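Local coordinates for protein endoglucanase E-5 (Thermobifida fusca, PDB 2CKS) that hydrolyses internal beta-1,4-glucosidic linkages in cellulose, lichenin and cereal beta-glucans through its family 5 catalytic domain, at residues S47-A52 with T90-Y95. Residues are numbered along the deposited sequence; the frame is centred on the assembly and turned at random.
Sequences SLDALA and TARGLY. With ZN (zinc ion), chain D.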
# COMPACT_ATOMS: atom_id res chain seq x y z
N SER A 47 2.79 11.64 15.34
CA SER A 47 1.75 11.19 14.41
C SER A 47 1.78 9.68 14.21
O SER A 47 0.73 9.06 14.03
CB SER A 47 1.86 11.89 13.05
OG SER A 47 2.94 11.40 12.29
N LEU A 48 2.97 9.09 14.24
CA LEU A 48 3.10 7.64 14.07
C LEU A 48 2.69 6.90 15.35
O LEU A 48 2.07 5.84 15.28
CB LEU A 48 4.51 7.26 13.62
CG LEU A 48 4.88 7.79 12.23
CD1 LEU A 48 6.29 7.40 11.86
CD2 LEU A 48 3.90 7.30 11.16
N ASP A 49 2.99 7.47 16.52
CA ASP A 49 2.49 6.90 17.76
C ASP A 49 0.96 6.88 17.74
O ASP A 49 0.35 5.90 18.13
CB ASP A 49 2.95 7.69 18.98
CG ASP A 49 4.40 7.48 19.33
OD1 ASP A 49 4.85 8.09 20.33
OD2 ASP A 49 5.16 6.74 18.68
N ALA A 50 0.35 7.95 17.27
CA ALA A 50 -1.10 8.02 17.19
C ALA A 50 -1.64 6.93 16.27
O ALA A 50 -2.59 6.22 16.61
CB ALA A 50 -1.53 9.38 16.69
N LEU A 51 -1.03 6.77 15.10
CA LEU A 51 -1.48 5.77 14.15
C LEU A 51 -1.44 4.36 14.75
O LEU A 51 -2.37 3.58 14.55
CB LEU A 51 -0.62 5.83 12.88
CG LEU A 51 -0.96 4.83 11.78
CD1 LEU A 51 -2.39 5.05 11.29
CD2 LEU A 51 0.04 4.95 10.64
N ALA A 52 -0.39 4.06 15.50
CA ALA A 52 -0.20 2.71 16.04
C ALA A 52 -1.04 2.49 17.28
O ALA A 52 -1.78 1.51 17.37
CB ALA A 52 1.28 2.49 16.37
N THR A 90 8.51 -0.21 12.77
CA THR A 90 8.81 -1.45 13.48
C THR A 90 8.83 -1.24 14.99
O THR A 90 8.33 -2.08 15.74
CB THR A 90 10.16 -2.00 12.98
OG1 THR A 90 10.08 -2.25 11.57
CG2 THR A 90 10.45 -3.37 13.59
N ALA A 91 9.37 -0.11 15.42
CA ALA A 91 9.43 0.25 16.84
C ALA A 91 8.08 0.72 17.40
O ALA A 91 8.00 1.16 18.56
CB ALA A 91 10.49 1.33 17.06
N ARG A 92 7.04 0.68 16.57
CA ARG A 92 5.66 0.93 16.99
C ARG A 92 4.75 -0.27 16.72
O ARG A 92 3.53 -0.18 16.86
CB ARG A 92 5.15 2.21 16.33
CG ARG A 92 5.87 3.45 16.83
CD ARG A 92 5.87 4.63 15.90
NE ARG A 92 6.49 5.79 16.53
CZ ARG A 92 7.80 5.98 16.66
NH1 ARG A 92 8.69 5.13 16.16
NH2 ARG A 92 8.22 7.06 17.29
N GLY A 93 5.36 -1.39 16.35
CA GLY A 93 4.65 -2.65 16.21
C GLY A 93 3.83 -2.79 14.95
O GLY A 93 2.90 -3.61 14.91
N LEU A 94 4.17 -2.02 13.93
CA LEU A 94 3.45 -2.01 12.66
C LEU A 94 4.15 -2.81 11.57
O LEU A 94 5.38 -2.79 11.46
CB LEU A 94 3.31 -0.59 12.14
CG LEU A 94 2.59 0.40 13.04
CD1 LEU A 94 2.71 1.81 12.44
CD2 LEU A 94 1.15 -0.02 13.20
N TYR A 95 3.36 -3.49 10.75
CA TYR A 95 3.83 -3.96 9.46
C TYR A 95 4.09 -2.76 8.58
O TYR A 95 3.50 -1.69 8.78
CB TYR A 95 2.82 -4.92 8.81
CG TYR A 95 2.76 -6.20 9.60
CD1 TYR A 95 1.85 -6.38 10.63
CD2 TYR A 95 3.66 -7.22 9.34
CE1 TYR A 95 1.84 -7.54 11.37
CE2 TYR A 95 3.65 -8.38 10.08
CZ TYR A 95 2.74 -8.54 11.08
OH TYR A 95 2.72 -9.69 11.85
ZN ZN D . 6.80 8.11 20.62
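Arg92 reaches from the segment 90-95, after helix 75-90, to helix 45-54 and meets Asp49 in a salt bridge, NE to OD2 at 2.7 Å. The bond is bent: the N-H...O angle is 130°, and OD2 sits tilted from the guanidinium plane, although NE approaches it nearly along its C-O axis. An extended run from CG to NE (chi3 175°) carries the arginine there, with CD lying 3.7 Å from Leu48 CB. Ala52 CB packs closely, 3.5 Å from Arg92 O, 3.9 Å from Arg92 CB and 4.0 Å from Leu94 CD2. The buried Leu48, Leu51 and Leu94 rest on Ile60 of barrel strand 59-65, but packing is looser between Leu51 CD2 and Leu94 CD1, 4.5 Å apart. Asp49 and Arg92 are both partly exposed; Asp49 OD1 binds the zinc ion at 2.0 Å, with Asp45 as second protein ligand, while Arg92 NH2 bonds to Asp45 and NH1 to Met88 O. An alanine in place of Arg92 would probably leave Asp49 OD2 without its charged mate and Asp45 without the NH2 bond. Helix 45-54 is thus joined to the turn leading into strand 95-101 of the (beta/alpha)8 barrel, with arginine and zinc probably sharing the negative charge of Asp49.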